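Local coordinates for protein aldehyde dehydrogenase (Staphylococcus aureus, PDB 6K10) that oxidises the carotenoid aldehyde 4,4'-diaponeurosporen-4-al to 4,4'-diaponeurosporenoic acid with NAD+, a step in staphyloxanthin biosynthesis, at residues A[57-62]-A[291-296]; A[119-124]-A[247-252]; A[215-220]-A[420-425]; A[299-304]-A[342-347]. The protein carries 1 engineered substitution. One frame throughout, in Å; residues are numbered along the deposited sequence. Where two conformers were deposited one is given.

Contact 1: A[57-62]-A[291-296]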
loop_
_atom_site.group_PDB
_atom_site.type_symbol
_atom_site.label_atom_id
_atom_site.label_comp_id
_atom_site.label_asym_id
_atom_site.label_seq_id
_atom_site.Cartn_x
_atom_site.Cartn_y
_atom_site.Cartn_z
ATOM N N THR A 57 24.992 -17.200 -19.861
ATOM C CA THR A 57 26.367 -16.974 -19.433
ATOM C C THR A 57 26.437 -16.602 -17.956
ATOM O O THR A 57 27.343 -17.046 -17.241
ATOM C CB THR A 57 27.013 -15.890 -20.298
ATOM O OG1 THR A 57 27.014 -16.311 -21.669
ATOM C CG2 THR A 57 28.447 -15.635 -19.857
ATOM N N ASP A 58 25.479 -15.811 -17.475
ATOM C CA ASP A 58 25.543 -15.301 -16.109
ATOM C C ASP A 58 24.969 -16.259 -15.075
ATOM O O ASP A 58 25.468 -16.300 -13.943
ATOM C CB ASP A 58 24.815 -13.955 -16.010
ATOM C CG ASP A 58 25.504 -12.859 -16.801
ATOM O OD1 ASP A 58 26.607 -13.109 -17.332
ATOM O OD2 ASP A 58 24.948 -11.742 -16.876
ATOM N N LEU A 59 23.941 -17.035 -15.426
ATOM C CA LEU A 59 23.242 -17.881 -14.464
ATOM C C LEU A 59 23.172 -19.343 -14.890
ATOM O O LEU A 59 22.531 -20.146 -14.199
ATOM C CB LEU A 59 21.826 -17.347 -14.225
ATOM C CG LEU A 59 21.702 -16.039 -13.440
ATOM C CD1 LEU A 59 20.281 -15.503 -13.505
ATOM C CD2 LEU A 59 22.130 -16.246 -11.998
ATOM N N GLY A 60 23.807 -19.713 -15.999
ATOM C CA GLY A 60 23.670 -21.067 -16.510
ATOM C C GLY A 60 22.245 -21.439 -16.846
ATOM O O GLY A 60 21.894 -22.623 -16.820
ATOM N N LYS A 61 21.411 -20.453 -17.166
ATOM C CA LYS A 61 19.982 -20.679 -17.333
ATOM C C LYS A 61 19.692 -21.207 -18.731
ATOM O O LYS A 61 19.953 -20.525 -19.729
ATOM C CB LYS A 61 19.212 -19.388 -17.067
ATOM C CG LYS A 61 17.723 -19.596 -16.848
ATOM C CD LYS A 61 17.062 -18.323 -16.343
ATOM C CE LYS A 61 17.643 -17.902 -15.001
ATOM N NZ LYS A 61 16.641 -17.206 -14.141
ATOM N N ASN A 62 19.148 -22.420 -18.799
ATOM C CA ASN A 62 18.779 -23.021 -20.070
ATOM C C ASN A 62 17.596 -22.279 -20.689
ATOM O O ASN A 62 16.812 -21.619 -20.003
ATOM C CB ASN A 62 18.451 -24.504 -19.880
ATOM C CG ASN A 62 17.157 -24.730 -19.118
ATOM O OD1 ASN A 62 16.067 -24.658 -19.685
ATOM N ND2 ASN A 62 17.275 -25.008 -17.823
ATOM N N ARG A 291 23.325 -22.707 -12.646
ATOM C CA ARG A 291 24.576 -22.499 -11.931
ATOM C C ARG A 291 24.446 -21.304 -10.994
ATOM O O ARG A 291 23.533 -20.484 -11.120
ATOM C CB ARG A 291 25.743 -22.270 -12.903
ATOM C CG ARG A 291 26.003 -23.428 -13.856
ATOM C CD ARG A 291 26.528 -24.636 -13.106
ATOM N NE ARG A 291 26.906 -25.733 -13.995
ATOM C CZ ARG A 291 26.076 -26.690 -14.397
ATOM N NH1 ARG A 291 24.813 -26.692 -13.992
ATOM N NH2 ARG A 291 26.512 -27.651 -15.202
ATOM N N ILE A 292 25.387 -21.206 -10.059
ATOM C CA ILE A 292 25.379 -20.132 -9.070
ATOM C C ILE A 292 25.877 -18.843 -9.714
ATOM O O ILE A 292 26.758 -18.858 -10.582
ATOM C CB ILE A 292 26.223 -20.532 -7.843
ATOM C CG1 ILE A 292 25.788 -21.908 -7.329
ATOM C CG2 ILE A 292 26.086 -19.504 -6.732
ATOM C CD1 ILE A 292 24.301 -22.008 -7.014
ATOM N N VAL A 293 25.317 -17.709 -9.276
ATOM C CA VAL A 293 25.491 -16.447 -10.000
ATOM C C VAL A 293 26.958 -16.031 -10.053
ATOM O O VAL A 293 27.457 -15.621 -11.108
ATOM C CB VAL A 293 24.614 -15.342 -9.380
ATOM C CG1 VAL A 293 24.929 -15.148 -7.897
ATOM C CG2 VAL A 293 24.787 -14.033 -10.144
ATOM N N ASN A 294 27.669 -16.113 -8.929
ATOM C CA ASN A 294 29.048 -15.647 -8.877
ATOM C C ASN A 294 29.814 -16.439 -7.823
ATOM O O ASN A 294 29.257 -17.291 -7.125
ATOM C CB ASN A 294 29.111 -14.131 -8.626
ATOM C CG ASN A 294 28.636 -13.730 -7.234
ATOM O OD1 ASN A 294 28.192 -14.560 -6.440
ATOM N ND2 ASN A 294 28.728 -12.438 -6.938
ATOM N N LEU A 295 31.111 -16.141 -7.712
ATOM C CA LEU A 295 31.976 -16.898 -6.812
ATOM C C LEU A 295 31.657 -16.628 -5.348
ATOM O O LEU A 295 31.830 -17.520 -4.509
ATOM C CB LEU A 295 33.440 -16.576 -7.105
ATOM C CG LEU A 295 33.991 -17.303 -8.330
ATOM C CD1 LEU A 295 35.386 -16.810 -8.666
ATOM C CD2 LEU A 295 33.988 -18.811 -8.097
ATOM N N LYS A 296 31.203 -15.417 -5.018
ATOM C CA LYS A 296 30.860 -15.118 -3.630
ATOM C C LYS A 296 29.701 -15.987 -3.156
ATOM O O LYS A 296 29.772 -16.608 -2.090
ATOM C CB LYS A 296 30.521 -13.635 -3.474
ATOM C CG LYS A 296 29.986 -13.276 -2.093
ATOM C CD LYS A 296 30.974 -13.667 -1.004
ATOM C CE LYS A 296 30.515 -13.192 0.363
ATOM N NZ LYS A 296 31.434 -13.655 1.441
#

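Contact 2: A[119-124]-A[247-252]. Engineered in segment 247-252: Ser251 (natural residue Cys).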
loop_
_atom_site.group_PDB
_atom_site.type_symbol
_atom_site.label_atom_id
_atom_site.label_comp_id
_atom_site.label_asym_id
_atom_site.label_seq_id
_atom_site.Cartn_x
_atom_site.Cartn_y
_atom_site.Cartn_z
ATOM N N ALA A 119 16.271 -4.204 -9.236
ATOM C CA ALA A 119 16.104 -5.625 -9.481
ATOM C C ALA A 119 17.344 -6.410 -9.079
ATOM O O ALA A 119 18.465 -5.941 -9.287
ATOM C CB ALA A 119 15.795 -5.895 -10.953
ATOM N N PRO A 120 17.175 -7.617 -8.523
ATOM C CA PRO A 120 18.331 -8.410 -8.095
ATOM C C PRO A 120 18.847 -9.324 -9.195
ATOM O O PRO A 120 18.442 -9.196 -10.354
ATOM C CB PRO A 120 17.772 -9.209 -6.916
ATOM C CG PRO A 120 16.355 -9.468 -7.328
ATOM C CD PRO A 120 15.908 -8.269 -8.149
ATOM N N PHE A 121 19.729 -10.262 -8.843
ATOM C CA PHE A 121 20.449 -11.065 -9.824
ATOM C C PHE A 121 19.716 -12.327 -10.267
ATOM O O PHE A 121 20.063 -12.872 -11.321
ATOM C CB PHE A 121 21.824 -11.473 -9.263
ATOM C CG PHE A 121 21.752 -12.540 -8.189
ATOM C CD1 PHE A 121 21.654 -13.884 -8.522
ATOM C CD2 PHE A 121 21.817 -12.202 -6.851
ATOM C CE1 PHE A 121 21.587 -14.858 -7.548
ATOM C CE2 PHE A 121 21.764 -13.178 -5.871
ATOM C CZ PHE A 121 21.652 -14.509 -6.221
ATOM N N ASN A 122 18.752 -12.831 -9.488
ATOM C CA ASN A 122 18.322 -14.213 -9.677
ATOM C C ASN A 122 17.353 -14.387 -10.841
ATOM O O ASN A 122 17.452 -15.374 -11.578
ATOM C CB ASN A 122 17.721 -14.760 -8.375
ATOM C CG ASN A 122 16.534 -13.960 -7.880
ATOM O OD1 ASN A 122 16.529 -12.733 -7.922
ATOM N ND2 ASN A 122 15.519 -14.662 -7.384
ATOM N N TYR A 123 16.411 -13.466 -11.024
ATOM C CA TYR A 123 15.625 -13.372 -12.251
ATOM C C TYR A 123 15.832 -11.961 -12.782
ATOM O O TYR A 123 14.929 -11.115 -12.732
ATOM C CB TYR A 123 14.152 -13.696 -12.018
ATOM C CG TYR A 123 13.936 -15.131 -11.593
ATOM C CD1 TYR A 123 14.111 -15.514 -10.270
ATOM C CD2 TYR A 123 13.583 -16.107 -12.516
ATOM C CE1 TYR A 123 13.928 -16.822 -9.874
ATOM C CE2 TYR A 123 13.394 -17.420 -12.129
ATOM C CZ TYR A 123 13.570 -17.772 -10.807
ATOM O OH TYR A 123 13.386 -19.078 -10.414
ATOM N N PRO A 124 17.031 -11.679 -13.301
ATOM C CA PRO A 124 17.447 -10.282 -13.497
ATOM C C PRO A 124 16.696 -9.575 -14.601
ATOM O O PRO A 124 16.698 -8.338 -14.635
ATOM C CB PRO A 124 18.938 -10.409 -13.828
ATOM C CG PRO A 124 19.062 -11.764 -14.454
ATOM C CD PRO A 124 18.040 -12.639 -13.781
ATOM N N ALA A 247 18.597 -23.336 -9.915
ATOM C CA ALA A 247 19.554 -23.830 -8.923
ATOM C C ALA A 247 19.225 -23.318 -7.522
ATOM O O ALA A 247 20.112 -23.030 -6.718
ATOM C CB ALA A 247 20.990 -23.467 -9.311
ATOM N N GLY A 248 17.933 -23.194 -7.227
ATOM C CA GLY A 248 17.497 -22.775 -5.910
ATOM C C GLY A 248 17.532 -21.287 -5.650
ATOM O O GLY A 248 17.188 -20.863 -4.540
ATOM N N GLN A 249 17.920 -20.479 -6.632
ATOM C CA GLN A 249 18.065 -19.037 -6.438
ATOM C C GLN A 249 16.724 -18.349 -6.708
ATOM O O GLN A 249 16.537 -17.608 -7.675
ATOM C CB GLN A 249 19.186 -18.507 -7.322
ATOM C CG GLN A 249 20.504 -19.236 -7.064
ATOM C CD GLN A 249 21.576 -18.937 -8.092
ATOM O OE1 GLN A 249 22.566 -18.268 -7.795
ATOM N NE2 GLN A 249 21.393 -19.449 -9.304
ATOM N N THR A 250 15.779 -18.613 -5.809
ATOM C CA THR A 250 14.413 -18.123 -5.928
ATOM C C THR A 250 13.895 -17.756 -4.546
ATOM O O THR A 250 14.091 -18.503 -3.584
ATOM C CB THR A 250 13.497 -19.175 -6.570
ATOM O OG1 THR A 250 14.096 -19.653 -7.781
ATOM C CG2 THR A 250 12.133 -18.582 -6.886
ATOM N N SER A 251 13.232 -16.601 -4.454
ATOM C CA SER A 251 12.732 -16.150 -3.162
ATOM C C SER A 251 11.580 -17.006 -2.657
ATOM O O SER A 251 11.343 -17.059 -1.445
ATOM C CB SER A 251 12.314 -14.682 -3.249
ATOM O OG SER A 251 11.251 -14.508 -4.169
ATOM N N VAL A 252 10.866 -17.687 -3.547
ATOM C CA VAL A 252 9.777 -18.571 -3.154
ATOM C C VAL A 252 10.164 -20.038 -3.336
ATOM O O VAL A 252 9.303 -20.915 -3.321
ATOM C CB VAL A 252 8.480 -18.231 -3.907
ATOM C CG1 VAL A 252 8.082 -16.780 -3.647
ATOM C CG2 VAL A 252 8.650 -18.473 -5.388
#

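Contact 3: A[215-220]-A[420-425]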
loop_
_atom_site.group_PDB
_atom_site.type_symbol
_atom_site.label_atom_id
_atom_site.label_comp_id
_atom_site.label_asym_id
_atom_site.label_seq_id
_atom_site.Cartn_x
_atom_site.Cartn_y
_atom_site.Cartn_z
ATOM N N THR A 215 7.264 -0.362 -2.528
ATOM C CA THR A 215 6.946 -1.780 -2.498
ATOM C C THR A 215 8.254 -2.534 -2.313
ATOM O O THR A 215 9.224 -2.286 -3.035
ATOM C CB THR A 215 6.237 -2.227 -3.779
ATOM O OG1 THR A 215 4.880 -1.766 -3.757
ATOM C CG2 THR A 215 6.247 -3.744 -3.893
ATOM N N LEU A 216 8.287 -3.432 -1.332
ATOM C CA LEU A 216 9.480 -4.209 -1.019
ATOM C C LEU A 216 9.163 -5.691 -1.154
ATOM O O LEU A 216 8.265 -6.201 -0.475
ATOM C CB LEU A 216 9.986 -3.898 0.393
ATOM C CG LEU A 216 10.192 -2.434 0.782
ATOM C CD1 LEU A 216 10.535 -2.337 2.261
ATOM C CD2 LEU A 216 11.266 -1.763 -0.070
ATOM N N GLU A 217 9.896 -6.373 -2.029
ATOM C CA GLU A 217 9.824 -7.822 -2.196
ATOM C C GLU A 217 11.114 -8.394 -1.629
ATOM O O GLU A 217 12.168 -8.280 -2.260
ATOM C CB GLU A 217 9.655 -8.200 -3.672
ATOM C CG GLU A 217 8.374 -7.698 -4.316
ATOM C CD GLU A 217 7.187 -8.618 -4.093
ATOM O OE1 GLU A 217 7.387 -9.745 -3.597
ATOM O OE2 GLU A 217 6.044 -8.215 -4.410
ATOM N N MET A 218 11.043 -8.979 -0.439
ATOM C CA MET A 218 12.279 -9.418 0.197
ATOM C C MET A 218 12.307 -10.933 0.397
ATOM O O MET A 218 11.911 -11.680 -0.508
ATOM C CB MET A 218 12.492 -8.649 1.504
ATOM C CG MET A 218 12.727 -7.153 1.233
ATOM S SD MET A 218 12.785 -6.018 2.633
ATOM C CE MET A 218 11.174 -6.249 3.372
ATOM N N GLY A 219 12.791 -11.403 1.546
ATOM C CA GLY A 219 13.193 -12.787 1.658
ATOM C C GLY A 219 12.724 -13.436 2.951
ATOM O O GLY A 219 11.713 -13.056 3.548
ATOM N N GLY A 220 13.479 -14.439 3.367
ATOM C CA GLY A 220 13.126 -15.315 4.457
ATOM C C GLY A 220 13.397 -16.747 4.053
ATOM O O GLY A 220 14.026 -17.008 3.028
ATOM N N GLY A 420 3.597 -4.686 -0.024
ATOM C CA GLY A 420 3.171 -4.429 -1.383
ATOM C C GLY A 420 3.113 -5.704 -2.206
ATOM O O GLY A 420 3.479 -6.790 -1.759
ATOM N N ARG A 421 2.646 -5.559 -3.447
ATOM C CA ARG A 421 2.392 -6.714 -4.301
ATOM C C ARG A 421 2.323 -6.273 -5.756
ATOM O O ARG A 421 2.145 -5.094 -6.051
ATOM C CB ARG A 421 1.098 -7.416 -3.890
ATOM C CG ARG A 421 -0.154 -6.659 -4.310
ATOM C CD ARG A 421 -0.930 -6.135 -3.118
ATOM N NE ARG A 421 -2.184 -5.501 -3.519
ATOM C CZ ARG A 421 -3.384 -5.955 -3.171
ATOM N NH1 ARG A 421 -4.480 -5.326 -3.576
ATOM N NH2 ARG A 421 -3.484 -7.046 -2.423
ATOM N N TYR A 422 2.468 -7.239 -6.662
ATOM C CA TYR A 422 2.368 -6.955 -8.095
ATOM C C TYR A 422 2.020 -8.243 -8.836
ATOM O O TYR A 422 1.567 -9.217 -8.228
ATOM C CB TYR A 422 3.645 -6.282 -8.625
ATOM C CG TYR A 422 4.890 -7.147 -8.715
ATOM C CD1 TYR A 422 5.445 -7.736 -7.585
ATOM C CD2 TYR A 422 5.537 -7.342 -9.932
ATOM C CE1 TYR A 422 6.595 -8.510 -7.666
ATOM C CE2 TYR A 422 6.686 -8.115 -10.024
ATOM C CZ TYR A 422 7.211 -8.697 -8.889
ATOM O OH TYR A 422 8.351 -9.464 -8.978
ATOM N N HIS A 423 2.265 -8.232 -10.152
ATOM C CA HIS A 423 1.760 -9.164 -11.163
ATOM C C HIS A 423 0.397 -8.745 -11.694
ATOM O O HIS A 423 -0.493 -8.361 -10.926
ATOM C CB HIS A 423 1.676 -10.616 -10.672
ATOM C CG HIS A 423 3.003 -11.277 -10.516
ATOM N ND1 HIS A 423 3.134 -12.609 -10.187
ATOM C CD2 HIS A 423 4.260 -10.791 -10.639
ATOM C CE1 HIS A 423 4.414 -12.921 -10.128
ATOM N NE2 HIS A 423 5.119 -11.835 -10.395
ATOM N N GLY A 424 0.236 -8.824 -13.014
ATOM C CA GLY A 424 -1.044 -8.510 -13.630
ATOM C C GLY A 424 -1.477 -7.095 -13.344
ATOM O O GLY A 424 -0.678 -6.152 -13.424
ATOM N N LYS A 425 -2.758 -6.936 -12.994
ATOM C CA LYS A 425 -3.276 -5.612 -12.669
ATOM C C LYS A 425 -2.650 -5.049 -11.397
ATOM O O LYS A 425 -2.593 -3.823 -11.226
ATOM C CB LYS A 425 -4.801 -5.664 -12.544
ATOM C CG LYS A 425 -5.448 -4.303 -12.324
ATOM C CD LYS A 425 -6.963 -4.358 -12.341
ATOM C CE LYS A 425 -7.546 -2.961 -12.170
ATOM N NZ LYS A 425 -7.327 -2.415 -10.796
HETATM O O HOH W 1 6.073 -7.834 -1.252
#

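Contact 4: A[299-304]-A[342-347]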
loop_
_atom_site.group_PDB
_atom_site.type_symbol
_atom_site.label_atom_id
_atom_site.label_comp_id
_atom_site.label_asym_id
_atom_site.label_seq_id
_atom_site.Cartn_x
_atom_site.Cartn_y
_atom_site.Cartn_z
ATOM N N HIS A 299 30.766 -19.685 -2.931
ATOM C CA HIS A 299 31.500 -20.011 -1.713
ATOM C C HIS A 299 30.609 -19.928 -0.482
ATOM O O HIS A 299 30.812 -20.678 0.480
ATOM C CB HIS A 299 32.708 -19.084 -1.568
ATOM C CG HIS A 299 33.811 -19.386 -2.533
ATOM N ND1 HIS A 299 34.544 -18.400 -3.158
ATOM C CD2 HIS A 299 34.308 -20.564 -2.977
ATOM C CE1 HIS A 299 35.444 -18.958 -3.949
ATOM N NE2 HIS A 299 35.321 -20.270 -3.857
ATOM N N ARG A 300 29.630 -19.022 -0.486
ATOM C CA ARG A 300 28.634 -19.009 0.579
ATOM C C ARG A 300 27.939 -20.359 0.688
ATOM O O ARG A 300 27.708 -20.864 1.793
ATOM C CB ARG A 300 27.611 -17.903 0.321
ATOM C CG ARG A 300 26.488 -17.842 1.340
ATOM C CD ARG A 300 25.485 -16.755 0.983
ATOM N NE ARG A 300 24.797 -17.022 -0.277
ATOM C CZ ARG A 300 23.786 -17.875 -0.412
ATOM N NH1 ARG A 300 23.219 -18.052 -1.598
ATOM N NH2 ARG A 300 23.342 -18.557 0.636
ATOM N N LEU A 301 27.622 -20.971 -0.453
ATOM C CA LEU A 301 26.872 -22.222 -0.445
ATOM C C LEU A 301 27.771 -23.428 -0.188
ATOM O O LEU A 301 27.346 -24.383 0.473
ATOM C CB LEU A 301 26.116 -22.378 -1.764
ATOM C CG LEU A 301 24.886 -21.490 -1.958
ATOM C CD1 LEU A 301 24.508 -21.406 -3.429
ATOM C CD2 LEU A 301 23.724 -22.025 -1.138
ATOM N N THR A 302 29.010 -23.418 -0.696
ATOM C CA THR A 302 29.919 -24.517 -0.379
ATOM C C THR A 302 30.360 -24.469 1.077
ATOM O O THR A 302 30.656 -25.514 1.669
ATOM C CB THR A 302 31.142 -24.507 -1.302
ATOM O OG1 THR A 302 31.890 -23.300 -1.113
ATOM C CG2 THR A 302 30.720 -24.627 -2.759
ATOM N N SER A 303 30.411 -23.275 1.672
ATOM C CA SER A 303 30.624 -23.185 3.112
ATOM C C SER A 303 29.484 -23.858 3.868
ATOM O O SER A 303 29.714 -24.575 4.848
ATOM C CB SER A 303 30.766 -21.722 3.535
ATOM O OG SER A 303 31.138 -21.617 4.899
ATOM N N LEU A 304 28.245 -23.649 3.414
ATOM C CA LEU A 304 27.107 -24.322 4.030
ATOM C C LEU A 304 27.173 -25.830 3.814
ATOM O O LEU A 304 26.840 -26.607 4.717
ATOM C CB LEU A 304 25.802 -23.750 3.475
ATOM C CG LEU A 304 25.458 -22.342 3.967
ATOM C CD1 LEU A 304 24.427 -21.683 3.064
ATOM C CD2 LEU A 304 24.949 -22.398 5.398
ATOM N N GLU A 342 20.229 -18.987 7.755
ATOM C CA GLU A 342 20.222 -18.013 6.674
ATOM C C GLU A 342 19.338 -18.517 5.543
ATOM O O GLU A 342 19.133 -19.723 5.386
ATOM C CB GLU A 342 21.645 -17.744 6.151
ATOM C CG GLU A 342 22.310 -18.948 5.485
ATOM C CD GLU A 342 23.645 -18.609 4.841
ATOM O OE1 GLU A 342 24.687 -18.756 5.517
ATOM O OE2 GLU A 342 23.658 -18.201 3.659
ATOM N N GLU A 343 18.803 -17.576 4.765
ATOM C CA GLU A 343 18.123 -17.940 3.529
ATOM C C GLU A 343 19.117 -18.620 2.600
ATOM O O GLU A 343 20.144 -18.037 2.241
ATOM C CB GLU A 343 17.517 -16.702 2.868
ATOM C CG GLU A 343 16.791 -16.985 1.553
ATOM C CD GLU A 343 15.985 -15.796 1.054
ATOM O OE1 GLU A 343 16.054 -14.718 1.682
ATOM O OE2 GLU A 343 15.275 -15.941 0.035
ATOM N N ILE A 344 18.820 -19.864 2.226
ATOM C CA ILE A 344 19.794 -20.674 1.500
ATOM C C ILE A 344 20.043 -20.102 0.111
ATOM O O ILE A 344 21.194 -19.900 -0.295
ATOM C CB ILE A 344 19.323 -22.137 1.441
ATOM C CG1 ILE A 344 19.153 -22.673 2.861
ATOM C CG2 ILE A 344 20.302 -22.985 0.650
ATOM C CD1 ILE A 344 18.482 -24.004 2.925
ATOM N N PHE A 345 18.971 -19.827 -0.632
ATOM C CA PHE A 345 19.059 -19.262 -1.977
ATOM C C PHE A 345 20.007 -20.086 -2.846
ATOM O O PHE A 345 20.878 -19.562 -3.544
ATOM C CB PHE A 345 19.489 -17.795 -1.924
ATOM C CG PHE A 345 18.680 -16.891 -2.810
ATOM C CD1 PHE A 345 17.379 -16.556 -2.475
ATOM C CD2 PHE A 345 19.225 -16.365 -3.969
ATOM C CE1 PHE A 345 16.631 -15.720 -3.285
ATOM C CE2 PHE A 345 18.483 -15.528 -4.784
ATOM C CZ PHE A 345 17.184 -15.207 -4.442
ATOM N N GLY A 346 19.839 -21.404 -2.775
ATOM C CA GLY A 346 20.684 -22.332 -3.486
ATOM C C GLY A 346 20.127 -23.740 -3.430
ATOM O O GLY A 346 19.107 -24.000 -2.786
ATOM N N PRO A 347 20.801 -24.686 -4.095
ATOM C CA PRO A 347 20.272 -26.047 -4.256
ATOM C C PRO A 347 20.608 -26.979 -3.092
ATOM O O PRO A 347 21.002 -28.135 -3.291
ATOM C CB PRO A 347 20.926 -26.509 -5.553
ATOM C CG PRO A 347 22.268 -25.839 -5.520
ATOM C CD PRO A 347 22.082 -24.516 -4.807
HETATM O O HOH W 2 22.891 -17.911 -4.787
#

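Contact 1: A[57-62]-A[291-296]
The C-terminal end of helix 48-59 meets here the loop that leads into helix 295-307, so one helix runs out beside the approach to another. A single backbone hydrogen bond joins the two: Arg291 N donates to Leu59 O at 3.1 Å. The bond is nearly straight at the hydrogen (162°), although the N-H comes from above the carbonyl plane and not along a lone pair. Gly60 leaves the helix with positive phi (60°). Because it has no side chain, the Arg291 stem can run beside it, with Arg291 CG 4.2 Å from Gly60 CA. Next to the polar link, Leu59 and Val293 lie alongside each other, pointing the same way. The Leu59 tip makes the contact, CD2 resting 3.7 Å from Val293 CB, and Val293 CG2 is only slightly farther off. The long Arg291 chain then bends at chi2 (-68°) and carries its guanidinium away from the contact to a salt bridge with Glu322. Asp58 turns its carboxylate to Asn152 and to the backbone N of Val153, at the start of helix 151-164. Asn294 caps the N-terminus of helix 295-307 through its OD1 and the N of His297. Leu59 also packs on Pro124 and Ile292 on Ile325 of strand 324-330, so the contact lies where helices 48-59, 151-164 and 295-307 and that strand come together.

Contact 2: A[119-124]-A[247-252]
Two hydrogen bonds from neighbouring residues of one turn grip the loop just before Ser251. Asn122 points its side chain at the Gln249 carbonyl, and Asn122 ND2 donates to Gln249 O at 3.1 Å. The acceptor lies in the Asn122 amide plane, whereas the N-H arrives 44° above the plane of the carbonyl. CG of Asn122 sits in the crowded position between the backbone N and the carbonyl carbon (chi1 59°), which swings the amide toward the carbonyl; Asn122 CB, placed by the backbone, is itself 3.2 Å from Gln249 O. One residue on, Tyr123 OH and Thr250 OG1 share a hydrogen bond of 2.8 Å, the threonine oxygen lying at the ring edge in the ring plane. Phe121 crosses the extended Gln249 chain at about a right angle, and its CE1 edge is 3.6 Å from Gln249 OE1.

Second-shell bonds fix these groups. The Gln249 amide is held at both ends by the backbone, OE1 accepting from Val293 N and NE2 donating to Arg291 O, so its flip is settled. Asn246 ND2 adds a bond to Gln249 O. It also bonds Asn122 O, as does Lys61 NZ, and Lys61 makes a cation-pi contact with the Tyr123 ring. Gln249 is the centre of an inverse gamma turn, which leads into Ser251, an engineered residue at the predicted nucleophile position, where the natural residue is Cys. An asparagine held beside this position is characteristic of the aldehyde dehydrogenase active site, where it commonly helps form the oxyanion hole, a role Asn122 probably shares.

Contact 3: A[215-220]-A[420-425]
No direct hydrogen bond spans this contact; one water carries the polar link. Water 1 donates to Leu216 O and to Gly420 O, each at 2.8 Å, and so ties the two segments by their carbonyls at the end of the strand pairing, Gly420 directly following strand 418-419. Both carboxylate oxygens of Glu217 are also close to this water, 3.2 Å from OE2 to its oxygen.

Packing centres on Glu217, the predicted general base. Its chain bends at chi2 (-85°), and the carboxylate comes up obliquely to the edge of the Tyr422 ring, the two planes 67° apart. Glu217 OE2 lies in the ring plane, 3.3 Å from both Tyr422 CD1 and Tyr422 CE1, an approach in which the faintly positive C-H edge would probably favour the oxygen's charge. Strand 214-217 belongs to the mixed sheet of the Rossmann-type coenzyme domain, between strand 190-194, parallel to it, and the antiparallel strand 418-419, and Glu217 stands at its C-terminal end, about 6 Å from the side chain of engineered Ser251.

Backbone-side contacts are made by Thr215, whose CG2 is 4.0 Å from Gly420 CA while its OG1 bonds Tyr190. The neighbouring Arg421 N is buried without a partner in the model.

Among ring contacts, His423 CD2 lies 3.6 Å above one face of Tyr422, toward the rim, and Phe192 meets Tyr422 edge-to-face. As for charges, the Arg421 side chain leads away to a salt bridge with Glu434 of the second subunit.

Contact 4: A[299-304]-A[342-347]
Arg300 leaves helix 295-307 with CG anti to the backbone N (chi1 177°), runs straight through chi2 and turns at chi3 (64°), so that its guanidinium reaches across to the loop 342-347. Glu342 starts from the crowded position (chi1 65°) and then extends, sliding past the arginine in the opposite direction. Both terminal guanidinium nitrogens grip a single atom end-on: Arg300 NH2 donates to Ile344 O at 2.7 Å and Arg300 NH1 to the same Ile344 O at 3.0 Å. The NH1 bond arrives in the carbonyl plane, while the NH2 bond comes from above it. A salt bridge of 3.1 Å runs from Arg300 NH2 to the anti lone pair of Glu342 OE2. A weak bond links Arg300 NH1 to Phe345 O, and water 2, bonded weakly to NH1, donates to Phe345 O at 2.9 Å. All these acceptors lie around the guanidinium edge; Leu301 CG lies over the rim of one of its faces, and NE bonds His297, so the rotation of the group is well fixed.

Beside it, Leu301 CD2 packs 4.0 Å from Ile344 CG2 and approaches the bare Gly346 CA. Leu304 meets Glu342 tip to tip, its CD1 3.6 Å from Glu342 CD. The loop carries the Glu-Glu-Ile-Phe-Gly-Pro motif of aldehyde dehydrogenases. Here Glu343 OE1 accepts from Gly220 N, and Phe345, with positive phi, holds its ring about 4 Å from the side chain of engineered Ser251, placing the motif at the active site.

In the fold
From the N terminus, residues 57-62 wait for 291-296, so contact 1 closes a loop of 228 residues that encloses contact 2, where the turn at 119-124 meets the segment before strand 256-260. Contact 3 opens at 215-220, before either of these has closed, and ends only at 420-425; it therefore crosses both. Contact 4 follows contact 1 in series, sharing helix 295-307, and falls wholly within the span of contact 3. Contacts 1, 2 and 4 touch one another and tie the N-terminal helices to the catalytic domain, while contact 3 lies in the coenzyme domain and meets contact 4 where Gly220 reaches Glu343.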